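Local coordinates for ESAT-6/WXG100 secretion system protein (Streptococcus gallolyticus, PDB 7JQE) that probably serves as a membrane-embedded subunit of the bacterial type VIIb secretion system, which exports toxins, and is seen here as a fragment of its extracellular region, at residues Y361-S367 / Y388-V392; K216-M220 / D397-L401. All coordinates share one frame; numbering follows the deposited sequence.

Contact 1: Y361-S367 / Y388-V392. With EDO (1,2-ethanediol), chain I; EDO (1,2-ethanediol), chain K.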
loop_
_atom_site.group_PDB
_atom_site.type_symbol
_atom_site.label_atom_id
_atom_site.label_comp_id
_atom_site.label_asym_id
_atom_site.label_seq_id
_atom_site.Cartn_x
_atom_site.Cartn_y
_atom_site.Cartn_z
ATOM N N TYR A 361 17.030 54.486 -29.190
ATOM C CA TYR A 361 16.903 53.208 -29.869
ATOM C C TYR A 361 15.823 52.382 -29.186
ATOM O O TYR A 361 15.614 52.475 -27.974
ATOM C CB TYR A 361 18.235 52.437 -29.912
ATOM C CG TYR A 361 18.816 52.041 -28.571
ATOM C CD1 TYR A 361 18.343 50.923 -27.883
ATOM C CD2 TYR A 361 19.864 52.760 -28.010
ATOM C CE1 TYR A 361 18.885 50.550 -26.664
ATOM C CE2 TYR A 361 20.415 52.394 -26.794
ATOM C CZ TYR A 361 19.924 51.289 -26.126
ATOM O OH TYR A 361 20.476 50.930 -24.916
ATOM N N THR A 362 15.126 51.584 -29.991
ATOM C CA THR A 362 13.975 50.816 -29.530
ATOM C C THR A 362 14.027 49.448 -30.194
ATOM O O THR A 362 13.904 49.347 -31.419
ATOM C CB THR A 362 12.665 51.534 -29.861
ATOM O OG1 THR A 362 12.643 52.816 -29.219
ATOM C CG2 THR A 362 11.471 50.711 -29.390
ATOM N N PHE A 363 14.215 48.401 -29.396
ATOM C CA PHE A 363 14.139 47.047 -29.929
ATOM C C PHE A 363 12.768 46.816 -30.554
ATOM O O PHE A 363 11.784 47.473 -30.206
ATOM C CB PHE A 363 14.413 46.017 -28.831
ATOM C CG PHE A 363 15.819 46.060 -28.300
ATOM C CD1 PHE A 363 16.113 46.744 -27.133
ATOM C CD2 PHE A 363 16.849 45.429 -28.976
ATOM C CE1 PHE A 363 17.411 46.794 -26.647
ATOM C CE2 PHE A 363 18.150 45.475 -28.495
ATOM C CZ PHE A 363 18.429 46.159 -27.330
ATOM N N ASP A 364 12.713 45.881 -31.506
ATOM C CA ASP A 364 11.465 45.661 -32.231
ATOM C C ASP A 364 10.416 44.974 -31.362
ATOM O O ASP A 364 9.215 45.160 -31.589
ATOM C CB ASP A 364 11.725 44.854 -33.507
ATOM C CG ASP A 364 12.331 43.488 -33.229
ATOM O OD1 ASP A 364 12.483 43.118 -32.045
ATOM O OD2 ASP A 364 12.658 42.779 -34.206
ATOM N N SER A 365 10.838 44.190 -30.371
ATOM C CA SER A 365 9.892 43.515 -29.491
ATOM C C SER A 365 10.588 43.160 -28.185
ATOM O O SER A 365 11.816 43.227 -28.070
ATOM C CB SER A 365 9.309 42.257 -30.146
ATOM O OG SER A 365 10.210 41.167 -30.059
ATOM N N LEU A 366 9.775 42.784 -27.195
ATOM C CA LEU A 366 10.248 42.269 -25.916
ATOM C C LEU A 366 9.998 40.771 -25.772
ATOM O O LEU A 366 9.951 40.259 -24.649
ATOM C CB LEU A 366 9.590 43.020 -24.755
ATOM C CG LEU A 366 10.014 44.461 -24.456
ATOM C CD1 LEU A 366 9.223 45.011 -23.278
ATOM C CD2 LEU A 366 11.510 44.553 -24.186
ATOM N N SER A 367 9.833 40.059 -26.885
ATOM C CA SER A 367 9.544 38.634 -26.821
ATOM C C SER A 367 10.728 37.867 -26.240
ATOM O O SER A 367 11.847 38.380 -26.128
ATOM C CB SER A 367 9.195 38.097 -28.210
ATOM O OG SER A 367 10.261 38.306 -29.118
ATOM N N TYR A 388 23.582 47.048 -29.403
ATOM C CA TYR A 388 23.001 46.919 -28.074
ATOM C C TYR A 388 22.172 45.648 -28.033
ATOM O O TYR A 388 21.572 45.251 -29.035
ATOM C CB TYR A 388 22.138 48.134 -27.712
ATOM C CG TYR A 388 22.854 49.442 -27.929
ATOM C CD1 TYR A 388 23.769 49.915 -26.999
ATOM C CD2 TYR A 388 22.634 50.194 -29.075
ATOM C CE1 TYR A 388 24.437 51.102 -27.198
ATOM C CE2 TYR A 388 23.298 51.385 -29.283
ATOM C CZ TYR A 388 24.198 51.834 -28.340
ATOM O OH TYR A 388 24.866 53.015 -28.536
ATOM N N THR A 389 22.148 45.005 -26.869
ATOM C CA THR A 389 21.491 43.714 -26.724
ATOM C C THR A 389 20.708 43.671 -25.422
ATOM O O THR A 389 21.109 44.263 -24.417
ATOM C CB THR A 389 22.501 42.562 -26.747
ATOM O OG1 THR A 389 23.210 42.572 -27.992
ATOM C CG2 THR A 389 21.784 41.229 -26.596
ATOM N N ILE A 390 19.578 42.964 -25.458
ATOM C CA ILE A 390 18.818 42.643 -24.257
ATOM C C ILE A 390 18.386 41.183 -24.324
ATOM O O ILE A 390 18.248 40.597 -25.402
ATOM C CB ILE A 390 17.595 43.567 -24.060
ATOM C CG1 ILE A 390 16.677 43.516 -25.282
ATOM C CG2 ILE A 390 18.048 44.988 -23.771
ATOM C CD1 ILE A 390 15.277 44.024 -25.002
ATOM N N TYR A 391 18.171 40.599 -23.153
ATOM C CA TYR A 391 17.869 39.179 -23.016
ATOM C C TYR A 391 16.544 39.051 -22.277
ATOM O O TYR A 391 16.448 39.423 -21.102
ATOM C CB TYR A 391 18.995 38.465 -22.271
ATOM C CG TYR A 391 19.451 39.225 -21.043
ATOM C CD1 TYR A 391 18.913 38.951 -19.787
ATOM C CD2 TYR A 391 20.402 40.236 -21.144
ATOM C CE1 TYR A 391 19.320 39.653 -18.663
ATOM C CE2 TYR A 391 20.817 40.944 -20.023
ATOM C CZ TYR A 391 20.271 40.650 -18.787
ATOM O OH TYR A 391 20.678 41.350 -17.672
ATOM N N VAL A 392 15.516 38.569 -22.968
ATOM C CA VAL A 392 14.234 38.281 -22.339
ATOM C C VAL A 392 14.223 36.797 -22.002
ATOM O O VAL A 392 14.105 35.953 -22.893
ATOM C CB VAL A 392 13.055 38.653 -23.245
ATOM C CG1 VAL A 392 11.743 38.466 -22.492
ATOM C CG2 VAL A 392 13.195 40.082 -23.743
HETATM C C1 EDO I . 24.055 46.668 -23.886
HETATM O O1 EDO I . 24.520 46.411 -25.217
HETATM C C2 EDO I . 22.634 47.219 -23.937
HETATM O O2 EDO I . 22.047 47.159 -22.630
HETATM C C1 EDO K . 14.501 39.471 -32.766
HETATM O O1 EDO K . 14.900 40.820 -33.037
HETATM C C2 EDO K . 13.216 39.148 -33.523
HETATM O O2 EDO K . 12.152 39.990 -33.062
#
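Y361 faces Y388 and F363 faces I390 across two strand segments, 361-363 and 388-392, that run in roughly the same direction, 36° apart, with their axes 9.1 Å from each other at the closest. No hydrogen bond joins them; what fills the gap is side chains. The two tyrosines lie flat on one another in an offset stack, planes 7° apart and centroids 4.3 Å apart, with Y361 CE2 over the middle of the Y388 ring and Y388 CD2 over the face of Y361, toward its rim. The Y361 hydroxyl is held by N269 on the neighbouring strand.

These strands belong to different antiparallel sheets, 355-363 to one and 382-392 to the other, an arrangement consistent with a beta sandwich, the sheets packing through these side chains. Next along, F363 and I390 reach in from opposite sides. I390 CG1 stands almost over the middle of the phenyl ring, 3.6 Å from its centroid, a CH-pi contact. It gets there because chi1 of 57° places CG1 between the backbone N and the carbonyl carbon, while CG2 drops beside F363 CE1 at 3.5 Å. The edge of the same ring points at the backbone of Y388, with CE2 3.5 Å from Y388 O.

Beyond the strand the chain runs on alongside 388-392, as far as V392. L366 CD2 meets I390 CD1 at 3.9 Å, and the V392 methyls sit against the carbonyl oxygens of L366 and S367. H371 gives S367 O a hydrogen bond. D364 OD2 accepts hydrogen bonds from both hydroxyls of an ethanediol.

Contact 2: K216-M220 / D397-L401; sequences KLEEM and DDVSL. With EDO (1,2-ethanediol), chain C.
M220, a selenomethionine, pushes its terminal CE in among L401, D397 and D398, and this is where the contact is packed most closely. Its chain leaves the backbone extended and then bends at the selenium (chi3 66°), which swings CE across to within 3.2 Å of D398 OD1 and 4.1 Å of L401 CD2. The M220 and D398 side chains run antiparallel, passing alongside. Behind them L217 and L401 are buried, their side chains set nearly perpendicular and touching CD2 to CD2 at 4.0 Å.

The segments are the last turn of helix 211-219, with M220 just past its end, and the opening turn of helix 396-427. V402 of the second subunit packs on M220 and L401, carrying the apolar part across to the other chain, and also touches D398.

The polar side is looser. K216 NZ stays 3.7 Å from D397 OD2, a long salt bridge, and bonds far more closely to E219 OE1, one turn along its own helix, at 2.8 Å. The lysine thus links two acids into a network, probably easing the charge between them. An ethanediol, probably from the crystallisation liquor, lies against both aspartates; its O1 is near D397 OD1 and D398 OD1, and its O2 makes a weak bond to D398 OD1. D397 OD1 also takes the D398 backbone N-H; the two carboxylate oxygens, D397 OD1 and D398 OD1, approach to 3.0 Å without a bond of their own. E219 is exposed beside this molecule.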
loop_
_atom_site.group_PDB
_atom_site.type_symbol
_atom_site.label_atom_id
_atom_site.label_comp_id
_atom_site.label_asym_id
_atom_site.label_seq_id
_atom_site.Cartn_x
_atom_site.Cartn_y
_atom_site.Cartn_z
ATOM N N LYS A 216 -0.247 24.298 -13.678
ATOM C CA LYS A 216 1.079 24.789 -14.021
ATOM C C LYS A 216 1.989 23.640 -14.436
ATOM O O LYS A 216 2.631 23.690 -15.491
ATOM C CB LYS A 216 1.668 25.561 -12.841
ATOM C CG LYS A 216 2.855 26.433 -13.212
ATOM C CD LYS A 216 2.478 27.438 -14.290
ATOM C CE LYS A 216 3.656 28.330 -14.668
ATOM N NZ LYS A 216 3.301 29.242 -15.794
ATOM N N LEU A 217 2.043 22.582 -13.618
ATOM C CA LEU A 217 2.899 21.443 -13.937
ATOM C C LEU A 217 2.547 20.839 -15.289
ATOM O O LEU A 217 3.419 20.283 -15.969
ATOM C CB LEU A 217 2.790 20.382 -12.843
ATOM C CG LEU A 217 3.404 20.673 -11.471
ATOM C CD1 LEU A 217 3.244 19.458 -10.555
ATOM C CD2 LEU A 217 4.868 21.055 -11.606
ATOM N N GLU A 218 1.285 20.943 -15.698
ATOM C CA GLU A 218 0.865 20.398 -16.981
ATOM C C GLU A 218 1.173 21.353 -18.126
ATOM O O GLU A 218 1.407 20.905 -19.254
ATOM C CB GLU A 218 -0.628 20.073 -16.933
ATOM C CG GLU A 218 -1.081 19.016 -17.916
ATOM C CD GLU A 218 -2.466 18.495 -17.598
ATOM O OE1 GLU A 218 -2.905 18.648 -16.439
ATOM O OE2 GLU A 218 -3.116 17.934 -18.505
ATOM N N GLU A 219 1.179 22.663 -17.858
ATOM C CA GLU A 219 1.566 23.624 -18.884
ATOM C C GLU A 219 3.051 23.531 -19.202
ATOM O O GLU A 219 3.446 23.728 -20.357
ATOM C CB GLU A 219 1.207 25.046 -18.446
ATOM C CG GLU A 219 1.676 26.140 -19.414
ATOM C CD GLU A 219 2.960 26.835 -18.967
ATOM O OE1 GLU A 219 3.044 27.237 -17.785
ATOM O OE2 GLU A 219 3.884 26.987 -19.800
HETATM N N MSE A 220 3.879 23.227 -18.207
HETATM C CA MSE A 220 5.328 23.181 -18.385
HETATM C C MSE A 220 5.809 21.822 -18.895
HETATM O O MSE A 220 7.011 21.593 -19.011
HETATM C CB MSE A 220 6.032 23.511 -17.068
HETATM C CG MSE A 220 5.453 24.709 -16.342
HETATM SE SE MSE A 220 6.100 24.889 -14.501
HETATM C CE MSE A 220 7.986 25.250 -14.849
ATOM N N ASP A 397 10.062 30.546 -13.672
ATOM C CA ASP A 397 9.268 29.513 -13.024
ATOM C C ASP A 397 10.017 28.185 -12.997
ATOM O O ASP A 397 10.023 27.491 -11.974
ATOM C CB ASP A 397 7.915 29.381 -13.725
ATOM C CG ASP A 397 8.039 29.285 -15.234
ATOM O OD1 ASP A 397 9.181 29.237 -15.741
ATOM O OD2 ASP A 397 6.990 29.255 -15.913
ATOM N N ASP A 398 10.669 27.827 -14.106
ATOM C CA ASP A 398 11.487 26.619 -14.138
ATOM C C ASP A 398 12.516 26.625 -13.011
ATOM O O ASP A 398 12.648 25.644 -12.270
ATOM C CB ASP A 398 12.173 26.492 -15.501
ATOM C CG ASP A 398 11.231 25.998 -16.595
ATOM O OD1 ASP A 398 10.134 26.570 -16.766
ATOM O OD2 ASP A 398 11.596 25.034 -17.299
ATOM N N VAL A 399 13.250 27.731 -12.862
ATOM C CA VAL A 399 14.308 27.801 -11.857
ATOM C C VAL A 399 13.726 27.721 -10.453
ATOM O O VAL A 399 14.312 27.102 -9.556
ATOM C CB VAL A 399 15.143 29.083 -12.052
ATOM C CG1 VAL A 399 15.835 29.482 -10.754
ATOM C CG2 VAL A 399 16.174 28.879 -13.152
ATOM N N SER A 400 12.571 28.352 -10.235
ATOM C CA SER A 400 11.986 28.371 -8.900
ATOM C C SER A 400 11.380 27.018 -8.546
ATOM O O SER A 400 11.547 26.530 -7.422
ATOM C CB SER A 400 10.936 29.477 -8.808
ATOM O OG SER A 400 10.379 29.534 -7.507
ATOM N N LEU A 401 10.668 26.403 -9.492
ATOM C CA LEU A 401 10.142 25.059 -9.278
ATOM C C LEU A 401 11.229 24.123 -8.770
ATOM O O LEU A 401 11.055 23.436 -7.756
ATOM C CB LEU A 401 9.542 24.520 -10.576
ATOM C CG LEU A 401 9.264 23.020 -10.575
ATOM C CD1 LEU A 401 8.400 22.674 -9.378
ATOM C CD2 LEU A 401 8.608 22.562 -11.881
HETATM C C1 EDO C . 7.826 28.877 -19.101
HETATM O O1 EDO C . 9.004 28.839 -18.283
HETATM C C2 EDO C . 7.718 27.596 -19.921
HETATM O O2 EDO C . 7.731 26.454 -19.051
#

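Overall arrangement
Contact 2 closes a long loop, and contact 1 is nested inside it: the two-sheet beta region that holds 361-367 against 388-392 lies in the chain between helix 211-219 and helix 396-427, after helix 225-244. Strand 382-392 runs almost directly into helix 396-427, yet the two contacts do not touch, their centres lying 25 Å apart and their nearest atoms about 11 Å. Both are on the same side of the chain's centre, contact 1 farther out at 53 Å and contact 2 at 29 Å. Both meet the second subunit, contact 1 through Y388 on T387 of that chain and contact 2 through its packing on V402 of that chain. The ethanediols near both probably come from crystallisation.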